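Local coordinates for protein mialostatin (Ixodes ricinus, PDB 6ZTK) that inhibits cysteine cathepsins as a secreted midgut cystatin, restraining the tick's own digestive proteases in blood digestion and also acting on host cathepsins, at residues G32-F43 against V70-K81; K110-I118 against V130-P138. All coordinates share one frame; numbering follows the deposited sequence. Where two conformers were deposited one is given.

Contact 1. Residues G32-F43 against V70-K81. With TRT (fragment of triton X-100), chain C.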
loop_
_atom_site.group_PDB
_atom_site.type_symbol
_atom_site.label_atom_id
_atom_site.label_comp_id
_atom_site.label_asym_id
_atom_site.label_seq_id
_atom_site.Cartn_x
_atom_site.Cartn_y
_atom_site.Cartn_z
ATOM N N GLY A 32 -10.155 -15.176 11.587
ATOM C CA GLY A 32 -11.069 -14.675 10.522
ATOM C C GLY A 32 -10.285 -14.461 9.236
ATOM O O GLY A 32 -10.896 -14.594 8.160
ATOM N N TRP A 33 -8.979 -14.192 9.352
ATOM C CA TRP A 33 -8.140 -13.770 8.205
ATOM C C TRP A 33 -7.828 -14.982 7.345
ATOM O O TRP A 33 -7.242 -15.994 7.833
ATOM C CB TRP A 33 -6.867 -13.022 8.615
ATOM C CG TRP A 33 -7.020 -11.625 9.145
ATOM C CD1 TRP A 33 -6.696 -11.232 10.428
ATOM C CD2 TRP A 33 -7.450 -10.422 8.479
ATOM N NE1 TRP A 33 -6.951 -9.906 10.581
ATOM C CE2 TRP A 33 -7.383 -9.350 9.410
ATOM C CE3 TRP A 33 -7.905 -10.106 7.199
ATOM C CZ2 TRP A 33 -7.781 -8.059 9.113
ATOM C CZ3 TRP A 33 -8.275 -8.821 6.897
ATOM C CH2 TRP A 33 -8.229 -7.791 7.845
ATOM N N LYS A 34 -8.148 -14.892 6.079
ATOM C CA LYS A 34 -7.894 -15.946 5.101
ATOM C C LYS A 34 -6.717 -15.502 4.240
ATOM O O LYS A 34 -6.749 -14.406 3.673
ATOM C CB LYS A 34 -9.112 -16.157 4.205
ATOM C CG LYS A 34 -8.892 -17.158 3.093
ATOM C CD LYS A 34 -10.107 -17.462 2.277
ATOM C CE LYS A 34 -9.848 -18.515 1.222
ATOM N NZ LYS A 34 -11.031 -18.748 0.376
ATOM N N THR A 35 -5.709 -16.347 4.074
ATOM C CA THR A 35 -4.583 -16.032 3.197
ATOM C C THR A 35 -4.957 -16.076 1.731
ATOM O O THR A 35 -5.621 -17.019 1.286
ATOM C CB THR A 35 -3.450 -17.038 3.477
ATOM O OG1 THR A 35 -3.104 -16.823 4.845
ATOM C CG2 THR A 35 -2.281 -16.824 2.544
ATOM N N GLN A 36 -4.467 -15.131 0.957
ATOM C CA GLN A 36 -4.725 -15.032 -0.469
ATOM C C GLN A 36 -3.384 -14.991 -1.183
ATOM O O GLN A 36 -2.312 -14.830 -0.550
ATOM C CB GLN A 36 -5.551 -13.794 -0.811
ATOM C CG GLN A 36 -6.879 -13.705 -0.069
ATOM C CD GLN A 36 -7.954 -14.650 -0.565
ATOM O OE1 GLN A 36 -7.838 -15.252 -1.644
ATOM N NE2 GLN A 36 -9.025 -14.764 0.178
ATOM N N ASP A 37 -3.447 -15.118 -2.495
ATOM C CA ASP A 37 -2.266 -15.137 -3.387
ATOM C C ASP A 37 -1.740 -13.727 -3.604
ATOM O O ASP A 37 -2.408 -12.906 -4.235
ATOM C CB ASP A 37 -2.662 -15.701 -4.746
ATOM C CG ASP A 37 -1.502 -15.914 -5.701
ATOM O OD1 ASP A 37 -0.385 -15.362 -5.481
ATOM O OD2 ASP A 37 -1.739 -16.651 -6.676
ATOM N N PRO A 38 -0.554 -13.359 -3.055
ATOM C CA PRO A 38 -0.039 -11.993 -3.148
ATOM C C PRO A 38 0.482 -11.614 -4.536
ATOM O O PRO A 38 0.862 -10.472 -4.718
ATOM C CB PRO A 38 1.081 -11.979 -2.094
ATOM C CG PRO A 38 1.621 -13.418 -2.153
ATOM C CD PRO A 38 0.389 -14.267 -2.362
ATOM N N THR A 39 0.442 -12.520 -5.505
ATOM C CA THR A 39 0.759 -12.169 -6.910
ATOM C C THR A 39 -0.473 -11.662 -7.657
ATOM O O THR A 39 -0.294 -11.247 -8.837
ATOM C CB THR A 39 1.401 -13.360 -7.652
ATOM O OG1 THR A 39 0.382 -14.316 -7.929
ATOM C CG2 THR A 39 2.558 -13.967 -6.892
ATOM N N ASN A 40 -1.679 -11.672 -7.069
ATOM C CA ASN A 40 -2.922 -11.224 -7.726
ATOM C C ASN A 40 -2.818 -9.727 -7.930
ATOM O O ASN A 40 -2.685 -8.945 -6.974
ATOM C CB ASN A 40 -4.159 -11.598 -6.929
ATOM C CG ASN A 40 -5.446 -11.273 -7.657
ATOM O OD1 ASN A 40 -5.525 -10.350 -8.462
ATOM N ND2 ASN A 40 -6.476 -12.040 -7.341
ATOM N N PRO A 41 -2.834 -9.211 -9.174
ATOM C CA PRO A 41 -2.708 -7.784 -9.376
ATOM C C PRO A 41 -3.769 -6.913 -8.675
ATOM O O PRO A 41 -3.488 -5.733 -8.371
ATOM C CB PRO A 41 -2.811 -7.614 -10.920
ATOM C CG PRO A 41 -2.402 -8.930 -11.458
ATOM C CD PRO A 41 -2.891 -9.965 -10.453
ATOM N N LYS A 42 -4.984 -7.442 -8.429
ATOM C CA LYS A 42 -6.049 -6.694 -7.723
ATOM C C LYS A 42 -5.472 -6.313 -6.327
ATOM O O LYS A 42 -5.734 -5.168 -5.819
ATOM C CB LYS A 42 -7.346 -7.465 -7.556
ATOM N N PHE A 43 -4.728 -7.228 -5.713
ATOM C CA PHE A 43 -4.217 -6.955 -4.345
ATOM C C PHE A 43 -3.036 -6.004 -4.413
ATOM O O PHE A 43 -2.867 -5.115 -3.575
ATOM C CB PHE A 43 -3.876 -8.227 -3.576
ATOM C CG PHE A 43 -4.956 -9.265 -3.516
ATOM C CD1 PHE A 43 -6.293 -8.941 -3.309
ATOM C CD2 PHE A 43 -4.625 -10.597 -3.706
ATOM C CE1 PHE A 43 -7.241 -9.954 -3.272
ATOM C CE2 PHE A 43 -5.568 -11.604 -3.648
ATOM C CZ PHE A 43 -6.884 -11.273 -3.425
ATOM N N VAL A 70 -1.118 -11.125 1.715
ATOM C CA VAL A 70 -2.511 -10.615 1.645
ATOM C C VAL A 70 -3.396 -11.533 2.447
ATOM O O VAL A 70 -3.363 -12.755 2.195
ATOM C CB VAL A 70 -3.030 -10.570 0.212
ATOM C CG1 VAL A 70 -4.487 -10.090 0.173
ATOM C CG2 VAL A 70 -2.184 -9.702 -0.622
ATOM N N GLN A 71 -4.162 -10.980 3.369
ATOM C CA GLN A 71 -5.208 -11.756 4.050
ATOM C C GLN A 71 -6.521 -10.982 3.923
ATOM O O GLN A 71 -6.491 -9.738 3.819
ATOM C CB GLN A 71 -4.888 -11.926 5.528
ATOM C CG GLN A 71 -3.644 -12.819 5.767
ATOM C CD GLN A 71 -3.178 -12.561 7.177
ATOM O OE1 GLN A 71 -2.629 -11.506 7.497
ATOM N NE2 GLN A 71 -3.422 -13.523 8.032
ATOM N N THR A 72 -7.633 -11.706 3.992
ATOM C CA THR A 72 -8.963 -11.083 3.821
ATOM C C THR A 72 -9.918 -11.526 4.910
ATOM O O THR A 72 -9.819 -12.651 5.454
ATOM C CB THR A 72 -9.514 -11.359 2.428
ATOM O OG1 THR A 72 -9.627 -12.781 2.309
ATOM C CG2 THR A 72 -8.723 -10.744 1.315
ATOM N N GLN A 73 -10.910 -10.683 5.139
ATOM C CA GLN A 73 -12.021 -11.034 6.052
ATOM C C GLN A 73 -13.238 -10.234 5.645
ATOM O O GLN A 73 -13.082 -9.059 5.289
ATOM C CB GLN A 73 -11.807 -10.658 7.535
ATOM C CG GLN A 73 -11.155 -11.680 8.373
ATOM C CD GLN A 73 -11.235 -11.248 9.819
ATOM O OE1 GLN A 73 -10.212 -10.835 10.347
ATOM N NE2 GLN A 73 -12.461 -11.183 10.352
ATOM N N ILE A 74 -14.400 -10.859 5.715
ATOM C CA ILE A 74 -15.694 -10.196 5.414
ATOM C C ILE A 74 -16.325 -9.771 6.727
ATOM O O ILE A 74 -16.777 -10.633 7.489
ATOM C CB ILE A 74 -16.592 -11.089 4.581
ATOM C CG1 ILE A 74 -15.938 -11.442 3.247
ATOM C CG2 ILE A 74 -17.963 -10.484 4.431
ATOM C CD1 ILE A 74 -16.634 -12.613 2.542
ATOM N N VAL A 75 -16.355 -8.479 6.951
ATOM C CA VAL A 75 -17.052 -7.827 8.092
ATOM C C VAL A 75 -17.577 -6.519 7.543
ATOM O O VAL A 75 -16.792 -5.598 7.233
ATOM C CB VAL A 75 -16.136 -7.555 9.282
ATOM C CG1 VAL A 75 -16.958 -6.874 10.381
ATOM C CG2 VAL A 75 -15.469 -8.781 9.832
ATOM N N ALA A 76 -18.905 -6.482 7.461
ATOM C CA ALA A 76 -19.714 -5.379 6.892
ATOM C C ALA A 76 -19.342 -5.236 5.423
ATOM O O ALA A 76 -20.218 -5.470 4.584
ATOM C CB ALA A 76 -19.534 -4.107 7.678
ATOM N N GLY A 77 -18.079 -4.931 5.158
ATOM C CA GLY A 77 -17.530 -4.963 3.797
ATOM C C GLY A 77 -16.495 -6.062 3.642
ATOM O O GLY A 77 -16.500 -7.049 4.419
ATOM N N VAL A 78 -15.661 -5.954 2.607
ATOM C CA VAL A 78 -14.545 -6.861 2.385
ATOM C C VAL A 78 -13.250 -6.178 2.754
ATOM O O VAL A 78 -12.981 -5.093 2.265
ATOM C CB VAL A 78 -14.526 -7.317 0.910
ATOM C CG1 VAL A 78 -13.480 -8.389 0.749
ATOM C CG2 VAL A 78 -15.901 -7.806 0.482
ATOM N N ASN A 79 -12.532 -6.763 3.693
ATOM C CA ASN A 79 -11.356 -6.144 4.315
ATOM C C ASN A 79 -10.096 -6.883 3.873
ATOM O O ASN A 79 -10.093 -8.133 3.823
ATOM C CB ASN A 79 -11.470 -6.189 5.833
ATOM C CG ASN A 79 -12.726 -5.486 6.288
ATOM O OD1 ASN A 79 -12.751 -4.254 6.317
ATOM N ND2 ASN A 79 -13.778 -6.233 6.558
ATOM N N TYR A 80 -9.056 -6.112 3.611
ATOM C CA TYR A 80 -7.771 -6.624 3.096
ATOM C C TYR A 80 -6.674 -6.202 4.051
ATOM O O TYR A 80 -6.537 -5.005 4.373
ATOM C CB TYR A 80 -7.479 -6.066 1.700
ATOM C CG TYR A 80 -8.472 -6.465 0.672
ATOM C CD1 TYR A 80 -9.628 -5.705 0.512
ATOM C CD2 TYR A 80 -8.358 -7.595 -0.109
ATOM C CE1 TYR A 80 -10.596 -6.063 -0.398
ATOM C CE2 TYR A 80 -9.330 -7.976 -1.012
ATOM C CZ TYR A 80 -10.442 -7.182 -1.191
ATOM O OH TYR A 80 -11.410 -7.623 -2.054
ATOM N N LYS A 81 -5.892 -7.144 4.547
ATOM C CA LYS A 81 -4.715 -6.858 5.378
ATOM C C LYS A 81 -3.492 -7.151 4.506
ATOM O O LYS A 81 -3.298 -8.320 4.109
ATOM C CB LYS A 81 -4.704 -7.684 6.668
ATOM C CG LYS A 81 -3.497 -7.410 7.529
ATOM C CD LYS A 81 -3.601 -8.176 8.861
ATOM C CE LYS A 81 -2.346 -7.959 9.675
ATOM N NZ LYS A 81 -2.338 -8.816 10.893
HETATM O O24 TRT C . -15.307 6.471 11.909
HETATM C C23 TRT C . -15.768 6.078 10.649
HETATM C C22 TRT C . -14.572 6.029 9.730
HETATM O O21 TRT C . -14.471 4.747 9.114
HETATM C C20 TRT C . -13.713 3.791 9.849
HETATM C C19 TRT C . -14.552 2.551 10.074
HETATM O O18 TRT C . -14.993 2.035 8.825
HETATM C C17 TRT C . -16.115 1.150 8.930
HETATM C C16 TRT C . -15.689 -0.306 9.076
HETATM O O15 TRT C . -14.425 -0.373 9.751
HETATM C C12 TRT C . -14.033 -1.561 10.330
HETATM C C13 TRT C . -14.252 -2.797 9.744
HETATM C C14 TRT C . -13.820 -3.956 10.378
HETATM C C11 TRT C . -13.349 -1.491 11.525
HETATM C C10 TRT C . -12.897 -2.650 12.128
HETATM C C9 TRT C . -13.141 -3.907 11.599
HETATM C C6 TRT C . -12.738 -5.180 12.362
HETATM C C8 TRT C . -14.051 -5.503 13.077
HETATM C C7 TRT C . -11.685 -4.976 13.462
HETATM C C5 TRT C . -12.494 -6.425 11.469
HETATM C C1 TRT C . -11.194 -6.653 10.669
HETATM C C2 TRT C . -10.110 -7.152 11.616
HETATM C C4 TRT C . -10.723 -5.375 10.003
HETATM C C3 TRT C . -11.447 -7.702 9.580
HETATM O O HOH W 1 -4.428 -16.174 7.170
HETATM O O HOH W 2 -0.481 -13.974 1.263
#

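Contact 2. Residues K110-I118 against V130-P138. With TRT (fragment of triton X-100), chain C.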
loop_
_atom_site.group_PDB
_atom_site.type_symbol
_atom_site.label_atom_id
_atom_site.label_comp_id
_atom_site.label_asym_id
_atom_site.label_seq_id
_atom_site.Cartn_x
_atom_site.Cartn_y
_atom_site.Cartn_z
ATOM N N LYS A 110 15.899 0.019 -3.209
ATOM C CA LYS A 110 16.289 -0.374 -1.840
ATOM C C LYS A 110 15.005 -0.413 -0.993
ATOM O O LYS A 110 14.257 0.581 -0.997
ATOM C CB LYS A 110 17.254 0.655 -1.226
ATOM N N VAL A 111 14.783 -1.480 -0.250
ATOM C CA VAL A 111 13.706 -1.531 0.769
ATOM C C VAL A 111 13.998 -0.498 1.841
ATOM O O VAL A 111 15.042 -0.583 2.541
ATOM C CB VAL A 111 13.532 -2.950 1.332
ATOM C CG1 VAL A 111 12.513 -2.943 2.470
ATOM C CG2 VAL A 111 13.166 -3.937 0.249
ATOM N N GLU A 112 13.065 0.424 2.101
ATOM C CA GLU A 112 13.213 1.412 3.180
ATOM C C GLU A 112 12.224 1.200 4.309
ATOM O O GLU A 112 12.468 1.695 5.425
ATOM C CB GLU A 112 13.160 2.826 2.620
ATOM C CG GLU A 112 14.313 3.041 1.629
ATOM C CD GLU A 112 14.337 4.330 0.858
ATOM O OE1 GLU A 112 13.307 5.033 0.839
ATOM O OE2 GLU A 112 15.387 4.523 0.159
ATOM N N ALA A 113 11.166 0.448 4.073
ATOM C CA ALA A 113 10.156 0.191 5.116
ATOM C C ALA A 113 9.406 -1.076 4.755
ATOM O O ALA A 113 9.297 -1.417 3.562
ATOM C CB ALA A 113 9.202 1.332 5.241
ATOM N N VAL A 114 8.913 -1.748 5.779
ATOM C CA VAL A 114 7.956 -2.861 5.625
ATOM C C VAL A 114 6.681 -2.435 6.338
ATOM O O VAL A 114 6.736 -2.059 7.513
ATOM C CB VAL A 114 8.482 -4.210 6.134
ATOM C CG1 VAL A 114 9.039 -4.158 7.501
ATOM C CG2 VAL A 114 7.466 -5.307 5.948
ATOM N N CYS A 115 5.592 -2.430 5.590
ATOM C CA CYS A 115 4.345 -1.828 6.074
ATOM C C CYS A 115 3.207 -2.852 6.067
ATOM O O CYS A 115 3.125 -3.751 5.218
ATOM C CB CYS A 115 3.983 -0.721 5.130
ATOM S SG CYS A 115 5.232 0.587 5.045
ATOM N N THR A 116 2.329 -2.699 7.021
ATOM C CA THR A 116 1.065 -3.423 7.094
ATOM C C THR A 116 -0.047 -2.399 7.012
ATOM O O THR A 116 -0.038 -1.428 7.817
ATOM C CB THR A 116 0.990 -4.269 8.371
ATOM O OG1 THR A 116 2.082 -5.216 8.311
ATOM C CG2 THR A 116 -0.301 -5.030 8.464
ATOM N N SER A 117 -1.031 -2.636 6.160
ATOM C CA SER A 117 -2.184 -1.719 6.010
ATOM C C SER A 117 -3.448 -2.535 5.886
ATOM O O SER A 117 -3.445 -3.533 5.181
ATOM C CB SER A 117 -1.990 -0.837 4.806
ATOM O OG SER A 117 -3.069 0.074 4.648
ATOM N N ILE A 118 -4.497 -2.119 6.626
ATOM C CA ILE A 118 -5.828 -2.722 6.460
ATOM C C ILE A 118 -6.709 -1.763 5.660
ATOM O O ILE A 118 -6.793 -0.605 6.046
ATOM C CB ILE A 118 -6.445 -3.065 7.806
ATOM C CG1 ILE A 118 -5.593 -4.120 8.506
ATOM C CG2 ILE A 118 -7.851 -3.538 7.588
ATOM C CD1 ILE A 118 -5.990 -4.354 9.952
ATOM N N VAL A 130 -8.598 3.335 3.801
ATOM C CA VAL A 130 -7.496 2.809 4.636
ATOM C C VAL A 130 -7.865 2.943 6.105
ATOM O O VAL A 130 -8.071 4.074 6.570
ATOM C CB VAL A 130 -6.177 3.527 4.341
ATOM C CG1 VAL A 130 -5.089 3.060 5.302
ATOM C CG2 VAL A 130 -5.747 3.303 2.906
ATOM N N LEU A 131 -7.926 1.834 6.820
ATOM C CA LEU A 131 -8.204 1.892 8.283
ATOM C C LEU A 131 -6.928 2.025 9.104
ATOM O O LEU A 131 -6.955 2.604 10.188
ATOM C CB LEU A 131 -8.926 0.623 8.702
ATOM C CG LEU A 131 -10.279 0.349 8.064
ATOM C CD1 LEU A 131 -10.873 -0.931 8.652
ATOM C CD2 LEU A 131 -11.188 1.536 8.284
ATOM N N SER A 132 -5.825 1.459 8.631
ATOM C CA SER A 132 -4.566 1.477 9.373
ATOM C C SER A 132 -3.406 1.438 8.373
ATOM O O SER A 132 -3.580 0.865 7.284
ATOM C CB SER A 132 -4.488 0.317 10.355
ATOM O OG SER A 132 -4.436 -0.887 9.694
ATOM N N TYR A 133 -2.275 1.996 8.793
ATOM C CA TYR A 133 -1.022 1.926 7.968
ATOM C C TYR A 133 0.118 2.107 8.933
ATOM O O TYR A 133 0.231 3.196 9.558
ATOM C CB TYR A 133 -1.069 2.991 6.871
ATOM C CG TYR A 133 0.067 2.906 5.875
ATOM C CD1 TYR A 133 1.353 3.321 6.197
ATOM C CD2 TYR A 133 -0.197 2.498 4.590
ATOM C CE1 TYR A 133 2.367 3.273 5.247
ATOM C CE2 TYR A 133 0.808 2.466 3.611
ATOM C CZ TYR A 133 2.081 2.831 3.971
ATOM O OH TYR A 133 3.068 2.798 2.996
ATOM N N HIS A 134 0.937 1.081 9.103
ATOM C CA HIS A 134 2.075 1.170 10.016
ATOM C C HIS A 134 3.279 0.449 9.429
ATOM O O HIS A 134 3.083 -0.609 8.871
ATOM C CB HIS A 134 1.722 0.573 11.377
ATOM C CG HIS A 134 2.837 0.679 12.355
ATOM N ND1 HIS A 134 3.701 -0.389 12.609
ATOM C CD2 HIS A 134 3.282 1.726 13.083
ATOM C CE1 HIS A 134 4.601 0.009 13.500
ATOM N NE2 HIS A 134 4.383 1.280 13.780
ATOM N N CYS A 135 4.454 1.013 9.670
ATOM C CA CYS A 135 5.683 0.442 9.096
ATOM C C CYS A 135 6.760 0.321 10.142
ATOM O O CYS A 135 6.790 1.051 11.132
ATOM C CB CYS A 135 6.230 1.259 7.938
ATOM S SG CYS A 135 4.959 1.763 6.749
ATOM N N ASP A 136 7.678 -0.580 9.832
ATOM C CA ASP A 136 8.973 -0.732 10.521
ATOM C C ASP A 136 10.091 -0.630 9.501
ATOM O O ASP A 136 9.900 -0.983 8.345
ATOM C CB ASP A 136 9.045 -2.090 11.211
ATOM C CG ASP A 136 8.029 -2.274 12.336
ATOM O OD1 ASP A 136 7.910 -1.347 13.161
ATOM O OD2 ASP A 136 7.347 -3.283 12.317
ATOM N N ALA A 137 11.274 -0.237 9.941
ATOM C CA ALA A 137 12.446 -0.366 9.077
ATOM C C ALA A 137 12.747 -1.856 8.831
ATOM O O ALA A 137 12.561 -2.667 9.719
ATOM C CB ALA A 137 13.620 0.348 9.749
ATOM N N PRO A 138 13.272 -2.284 7.633
ATOM C CA PRO A 138 13.734 -3.663 7.212
ATOM C C PRO A 138 14.819 -4.025 8.263
ATOM O O PRO A 138 15.628 -3.178 8.586
ATOM C CB PRO A 138 14.159 -3.528 5.761
ATOM C CG PRO A 138 14.596 -2.125 5.717
ATOM C CD PRO A 138 13.601 -1.362 6.548
HETATM O O24 TRT C . -15.307 6.471 11.909
HETATM C C23 TRT C . -15.768 6.078 10.649
HETATM C C22 TRT C . -14.572 6.029 9.730
HETATM O O21 TRT C . -14.471 4.747 9.114
HETATM C C20 TRT C . -13.713 3.791 9.849
HETATM C C19 TRT C . -14.552 2.551 10.074
HETATM O O18 TRT C . -14.993 2.035 8.825
HETATM C C17 TRT C . -16.115 1.150 8.930
HETATM C C16 TRT C . -15.689 -0.306 9.076
HETATM O O15 TRT C . -14.425 -0.373 9.751
HETATM C C12 TRT C . -14.033 -1.561 10.330
HETATM C C13 TRT C . -14.252 -2.797 9.744
HETATM C C14 TRT C . -13.820 -3.956 10.378
HETATM C C11 TRT C . -13.349 -1.491 11.525
HETATM C C10 TRT C . -12.897 -2.650 12.128
HETATM C C9 TRT C . -13.141 -3.907 11.599
HETATM C C6 TRT C . -12.738 -5.180 12.362
HETATM C C8 TRT C . -14.051 -5.503 13.077
HETATM C C7 TRT C . -11.685 -4.976 13.462
HETATM C C5 TRT C . -12.494 -6.425 11.469
HETATM C C1 TRT C . -11.194 -6.653 10.669
HETATM C C2 TRT C . -10.110 -7.152 11.616
HETATM C C4 TRT C . -10.723 -5.375 10.003
HETATM C C3 TRT C . -11.447 -7.702 9.580
HETATM O O HOH W 3 -1.951 -1.677 9.819
#

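Contact 1. Residues G32-F43 against V70-K81
The indole of Trp33 is gripped from both faces: Gln73 OE1 sits over the centre of one, 3.3 Å from Trp33 CE2, and Lys81 packs on the opposite one, its CB 3.7 Å from the centroid of the six-membered ring in a CH-pi contact. In this cystatin fold, the short strand 34-36 runs antiparallel to strand 60-74, and Gln73 to Gly77 match the family's Gln-X-Val-X-Gly hairpin loop, which in related inhibitors enters the protease cleft. Thr72 CA meets the indole edge in plane, and the Gln73 amide stands steeply on the ring, their planes 82° apart. Phe43 is sandwiched in a similar way between Val70 CG1, 3.9 Å from its ring centroid, and Asn40 CG of its own segment. Asn79, a buried amide suited to bridging carbonyls, braces the hairpin loop by donating ND2 to Gln73 O and Val75 O. Detergent carbon C2 lies 3.5 Å from Trp33 CZ2, where Trp33 and Gln73 form part of the detergent pocket. Lys34 and Thr72 exchange two backbone bonds. Thr72 OG1, held between its backbone N and carbonyl carbon (chi1 61°), accepts from Gln36 NE2 at 3.0 Å, lying in the plane of that amide. Beside Trp33, one water ties the strands together: it donates to Trp33 O, bonds with Thr35 OG1 and accepts from Gln71 NE2 at 3.0 Å.

Contact 2. Residues K110-I118 against V130-P138
Strands 113-118 and 130-136 run antiparallel, their N-to-C directions 153° apart. Val114 with Asp136 and Thr116 with His134 are hydrogen-bonded pairs, each joined by two nearly straight N-H...O bonds; Cys115 with Cys135 and Ser117 with Tyr133 are the non-hydrogen-bonded pairs between them and beyond. At the Ile118 end the regular pattern is broken by a classic beta bulge, where Leu131 and Ser132 both face Ile118. Leu131 N takes the firm bond to Ile118 O at 2.8 Å, and that from Ser132 N is weak. The disulfide crosses directly between the strands, with Cys115 SG 2.1 Å from Cys135 SG and a chi3 of 101°; the 4.0 Å between the two CA atoms is the close approach of a non-hydrogen-bonded antiparallel pair, whose side chains share a face of the sheet, so the sulfurs can meet. Cys115 SG also approaches the Tyr133 ring obliquely, 4.8 Å from its centroid. Small and polar, the buried Ser117 turns OG anti to its own backbone N (chi1 -179°) and donates to Ser132 O at 2.8 Å, in the carbonyl plane. The same oxygen accepts from Ile118 N, which comes from above that plane, so two donors grip one carbonyl. Ser132 OG shares a water with Thr116 O. At the Pro138 end, Val111 CG1 meets Pro138 CB at 3.7 Å, the two compact apolar groups sliding past each other. At the other end, by the bulge, Leu131 CD1 packs 3.6 Å from C12 of the detergent ring. Ser117 and Tyr133 face helix 41-52, touching Ala50 and Val51. This is the C-terminal hairpin of the cystatin fold, stapled by the second of the two disulfides characteristic of secreted type 2 cystatins.

Both contacts lie near the surface, their centres about 17 Å apart, and each joins an outermost strand to the same antiparallel sheet: contact 1 adds strand 34-36 at one border, contact 2 adds strand 127-136 at the other. Strands 78-92 and 113-122, neighbours in the sheet, bring them together, with Ile118 CD1 packing 4.2 Å from Trp33 CZ2 and Thr116 CG2 against Lys81 CE. The detergent fragment spans both through Trp33 and Gln73 on one side and Leu131 on the other. Contact 1 secures a short N-terminal strand by a few backbone hydrogen bonds, packing on two aromatic rings, a side-chain amide hydrogen bond and bridging water; contact 2 holds a long hairpin with backbone pairing that is regular up to a bulge and a covalent bond.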